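Side-chain contacts in capsid protein (Pseudomonas phage PP7, PDB 2QUD), which builds the T=3 icosahedral capsid from dimers, binds packaging signals in the genomic RNA, and represses translation of the viral replicase: residues Glu21-Ser24 against Gln29-Glu32; Glu32-Val35 against Gly40-Arg43. All blocks are in the same frame, centred on the assembly; numbering follows the deposited sequence. Where two conformers were deposited one is given.

Contact 1: residues Glu21-Ser24 against Gln29-Glu32; sequences EIQS and QIFE
Over one face of the F31 ring lies the aliphatic part of E21: CB makes a CH-pi contact 4.2 Å from the ring centroid, with CG beside it toward the rim. The two residues form a non-hydrogen-bonded pair of the antiparallel hairpin between strands 15-24 and 29-32, and a classic beta bulge interrupts that hairpin one residue further on. Beyond the ring, E21 runs on to Q29. With CG anti to the backbone N (chi1 -162°) and the chain extended past it, the carboxylate arrives where OE1 of E21 takes a hydrogen bond from NE2 of Q29, 2.9 Å long and almost straight. The oxygen lies in the plane of the amide, but the carboxylate plane is turned 70° from it. NE2 of Q29 also donates to the carbonyl of L123 of the second subunit, whose P122 and G124 pack on Q29 and F31, so this face of the hairpin adjoins the dimer partner.

I30 occupies the other face. At the bulge I22 and Q23 both sit opposite it: N of I22 reaches O of I30 at 2.8 Å, while the bond from N of Q23 to the same oxygen is weak. The return bond, I30 N to Q23 O, is 3.0 Å. Around the I30 side chain, the branches are shared out: CD1 lies against the amide end of Q23, and CG2 meets CG1 of I22 at 4.0 Å. I22 continues past it until its CD1 rests 4.0 Å from CB of E32.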
loop_
_atom_site.group_PDB
_atom_site.type_symbol
_atom_site.label_atom_id
_atom_site.label_comp_id
_atom_site.label_asym_id
_atom_site.label_seq_id
_atom_site.Cartn_x
_atom_site.Cartn_y
_atom_site.Cartn_z
ATOM N N GLU A 21 -0.798 -18.937 3.913
ATOM C CA GLU A 21 -0.834 -18.595 5.339
ATOM C C GLU A 21 0.017 -19.592 6.132
ATOM O O GLU A 21 -0.169 -20.817 6.014
ATOM C CB GLU A 21 -2.251 -18.582 5.871
ATOM C CG GLU A 21 -2.434 -17.842 7.194
ATOM C CD GLU A 21 -3.869 -17.890 7.673
ATOM O OE1 GLU A 21 -4.502 -16.813 7.869
ATOM O OE2 GLU A 21 -4.349 -19.012 7.913
ATOM N N ILE A 22 0.970 -19.053 6.901
ATOM C CA ILE A 22 1.813 -19.844 7.795
ATOM C C ILE A 22 1.594 -19.563 9.298
ATOM O O ILE A 22 2.054 -20.340 10.150
ATOM C CB ILE A 22 3.314 -19.714 7.410
ATOM C CG1 ILE A 22 3.831 -18.298 7.531
ATOM C CG2 ILE A 22 3.499 -20.179 5.931
ATOM C CD1 ILE A 22 5.345 -18.208 7.565
ATOM N N GLN A 23 0.919 -18.464 9.621
ATOM C CA GLN A 23 0.583 -18.070 10.996
ATOM C C GLN A 23 -0.730 -17.280 10.985
ATOM O O GLN A 23 -0.947 -16.467 10.077
ATOM C CB GLN A 23 1.690 -17.199 11.591
ATOM C CG GLN A 23 1.517 -16.948 13.071
ATOM C CD GLN A 23 2.592 -16.077 13.625
ATOM O OE1 GLN A 23 2.363 -14.902 13.935
ATOM N NE2 GLN A 23 3.774 -16.631 13.749
ATOM N N SER A 24 -1.592 -17.577 11.969
ATOM C CA SER A 24 -2.808 -16.825 12.196
ATOM C C SER A 24 -2.996 -16.787 13.710
ATOM O O SER A 24 -3.361 -17.789 14.315
ATOM C CB SER A 24 -3.999 -17.472 11.507
ATOM O OG SER A 24 -5.170 -16.725 11.758
ATOM N N GLN A 29 -1.669 -12.176 10.926
ATOM C CA GLN A 29 -1.472 -13.261 9.998
ATOM C C GLN A 29 -0.157 -13.058 9.281
ATOM O O GLN A 29 0.248 -11.934 9.055
ATOM C CB GLN A 29 -2.575 -13.309 8.947
ATOM C CG GLN A 29 -3.931 -13.532 9.491
ATOM C CD GLN A 29 -4.990 -13.147 8.500
ATOM O OE1 GLN A 29 -5.422 -11.991 8.477
ATOM N NE2 GLN A 29 -5.350 -14.080 7.622
ATOM N N ILE A 30 0.486 -14.158 8.891
ATOM C CA ILE A 30 1.689 -14.133 8.062
ATOM C C ILE A 30 1.456 -15.097 6.920
ATOM O O ILE A 30 1.017 -16.250 7.160
ATOM C CB ILE A 30 2.983 -14.503 8.833
ATOM C CG1 ILE A 30 3.158 -13.598 10.054
ATOM C CG2 ILE A 30 4.189 -14.362 7.916
ATOM C CD1 ILE A 30 4.419 -13.893 10.794
ATOM N N PHE A 31 1.721 -14.628 5.718
ATOM C CA PHE A 31 1.628 -15.415 4.501
ATOM C C PHE A 31 3.037 -15.467 3.901
ATOM O O PHE A 31 3.777 -14.461 3.959
ATOM C CB PHE A 31 0.695 -14.810 3.442
ATOM C CG PHE A 31 -0.781 -14.764 3.836
ATOM C CD1 PHE A 31 -1.215 -13.816 4.789
ATOM C CD2 PHE A 31 -1.709 -15.638 3.292
ATOM C CE1 PHE A 31 -2.552 -13.773 5.157
ATOM C CE2 PHE A 31 -3.031 -15.595 3.666
ATOM C CZ PHE A 31 -3.455 -14.659 4.561
ATOM N N GLU A 32 3.426 -16.602 3.322
ATOM C CA GLU A 32 4.721 -16.711 2.682
ATOM C C GLU A 32 4.582 -17.402 1.328
ATOM O O GLU A 32 3.747 -18.298 1.186
ATOM C CB GLU A 32 5.654 -17.493 3.613
ATOM C CG GLU A 32 6.830 -18.138 3.015
ATOM C CD GLU A 32 7.570 -18.932 4.047
ATOM O OE1 GLU A 32 7.471 -20.198 4.037
ATOM O OE2 GLU A 32 8.226 -18.248 4.851
#

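Contact 2: residues Glu32-Val35 against Gly40-Arg43; sequences EEKV and GRLR
R41 lays its extended chain across E32 and the backbone beyond, and here the packing is close. CD of R41 sits 3.4 Å from CD of E32 and 3.2 Å from O of E33. The guanidinium then settles with one face over CA of K34 and N of V35. Its NH1 donates to OE1 of E32 at 3.1 Å, a nearly straight salt bridge; the oxygen lies in the guanidinium plane, yet the donor stands above the carboxylate plane, the two planes being 82° apart. NE of R41 adds a weak bond to O of V35, and its NH2 donates to the carbonyl of G36 just beyond.

The two segments are the opposite ends of the connection between strands 29-32 and 43-50, with E32 and R43 as an antiparallel non-hydrogen-bonded pair at its base. N of E33 donates to O of L42 at 2.9 Å, and K34 centres an inverse gamma turn that bends the chain under the R41 guanidinium.

Contact is sparser elsewhere. R43, an RNA-binding residue, bends at chi2 (97°) and chi3 to bring NH2 within 3.1 Å of OE2 of E32, but this second salt bridge is weak and, with R43 modelled in two conformers, less certain than the first. The E33 carboxylate, salt-bridged to R17, meets L42 partly through water: one molecule donates to OE1 of E33 at 2.7 Å and accepts from N of L42. Exposed K34 touches NH1 of R41 through CB and CG and packs along T20 and I22.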
loop_
_atom_site.group_PDB
_atom_site.type_symbol
_atom_site.label_atom_id
_atom_site.label_comp_id
_atom_site.label_asym_id
_atom_site.label_seq_id
_atom_site.Cartn_x
_atom_site.Cartn_y
_atom_site.Cartn_z
ATOM N N GLU A 32 3.426 -16.602 3.322
ATOM C CA GLU A 32 4.721 -16.711 2.682
ATOM C C GLU A 32 4.582 -17.402 1.328
ATOM O O GLU A 32 3.747 -18.298 1.186
ATOM C CB GLU A 32 5.654 -17.493 3.613
ATOM C CG GLU A 32 6.830 -18.138 3.015
ATOM C CD GLU A 32 7.570 -18.932 4.047
ATOM O OE1 GLU A 32 7.471 -20.198 4.037
ATOM O OE2 GLU A 32 8.226 -18.248 4.851
ATOM N N GLU A 33 5.408 -16.975 0.365
ATOM C CA GLU A 33 5.463 -17.653 -0.892
ATOM C C GLU A 33 6.332 -18.913 -0.745
ATOM O O GLU A 33 7.540 -18.810 -0.594
ATOM C CB GLU A 33 6.016 -16.775 -1.999
ATOM C CG GLU A 33 5.927 -17.454 -3.327
ATOM C CD GLU A 33 6.558 -16.696 -4.441
ATOM O OE1 GLU A 33 7.479 -15.892 -4.187
ATOM O OE2 GLU A 33 6.147 -16.933 -5.587
ATOM N N LYS A 34 5.699 -20.079 -0.778
ATOM C CA LYS A 34 6.395 -21.350 -0.526
ATOM C C LYS A 34 7.073 -21.879 -1.770
ATOM O O LYS A 34 6.674 -22.911 -2.324
ATOM C CB LYS A 34 5.446 -22.375 0.078
ATOM C CG LYS A 34 4.947 -21.956 1.418
ATOM C CD LYS A 34 4.156 -23.108 2.031
ATOM C CE LYS A 34 3.777 -22.846 3.461
ATOM N NZ LYS A 34 3.181 -24.117 4.009
ATOM N N VAL A 35 8.101 -21.144 -2.198
ATOM C CA VAL A 35 8.914 -21.458 -3.374
ATOM C C VAL A 35 10.369 -21.198 -2.954
ATOM O O VAL A 35 10.638 -20.230 -2.225
ATOM C CB VAL A 35 8.528 -20.535 -4.567
ATOM C CG1 VAL A 35 9.385 -20.818 -5.810
ATOM C CG2 VAL A 35 7.039 -20.682 -4.885
ATOM N N GLY A 40 14.569 -15.893 2.631
ATOM C CA GLY A 40 14.321 -14.968 1.553
ATOM C C GLY A 40 12.972 -15.087 0.880
ATOM O O GLY A 40 12.724 -14.366 -0.080
ATOM N N ARG A 41 12.109 -15.992 1.353
ATOM C CA ARG A 41 10.765 -16.116 0.774
ATOM C C ARG A 41 10.006 -14.810 1.004
ATOM O O ARG A 41 10.062 -14.225 2.095
ATOM C CB ARG A 41 9.940 -17.268 1.338
ATOM C CG ARG A 41 10.458 -18.620 0.915
ATOM C CD ARG A 41 9.738 -19.753 1.571
ATOM N NE ARG A 41 10.101 -21.020 0.946
ATOM C CZ ARG A 41 9.538 -22.197 1.193
ATOM N NH1 ARG A 41 8.573 -22.314 2.085
ATOM N NH2 ARG A 41 9.916 -23.275 0.501
ATOM N N LEU A 42 9.286 -14.421 -0.040
ATOM C CA LEU A 42 8.354 -13.275 0.013
ATOM C C LEU A 42 7.365 -13.506 1.135
ATOM O O LEU A 42 6.825 -14.606 1.257
ATOM C CB LEU A 42 7.611 -13.153 -1.303
ATOM C CG LEU A 42 6.665 -11.958 -1.460
ATOM C CD1 LEU A 42 7.460 -10.625 -1.429
ATOM C CD2 LEU A 42 5.903 -12.123 -2.763
ATOM N N ARG A 43 7.159 -12.456 1.953
ATOM C CA ARG A 43 6.329 -12.467 3.147
ATOM C C ARG A 43 5.298 -11.333 3.117
ATOM O O ARG A 43 5.654 -10.219 2.761
ATOM C CB ARG A 43 7.206 -12.228 4.380
ATOM C CG ARG A 43 6.663 -12.813 5.682
ATOM C CD ARG A 43 7.309 -14.172 5.979
ATOM N NE ARG A 43 7.532 -14.392 7.407
ATOM C CZ ARG A 43 8.281 -15.368 7.928
ATOM N NH1 ARG A 43 8.405 -15.457 9.248
ATOM N NH2 ARG A 43 8.903 -16.263 7.160
HETATM O O HOH W 1 9.607 -15.678 -2.622
#

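In the fold
From the N terminus the chain runs through strands 7-12 and 15-24, turns, and returns along strand 29-32; contact 1 closes that short loop as a hairpin. The chain then leaves for a second loop, which contact 2 closes where strand 43-50 begins. The loops follow one another without nesting or crossing, and E32 belongs to both contacts. The contact centres are about 10 Å apart, and the contacts also touch directly: I30 CG2 packs against R43 NE in the conformer given, and I22 CG2 lies against K34 CE. Together they join three successive strands of the antiparallel sheet, linking the hairpin to strand 43-50, where R43 contributes to RNA binding beside D64 of strand 56-68.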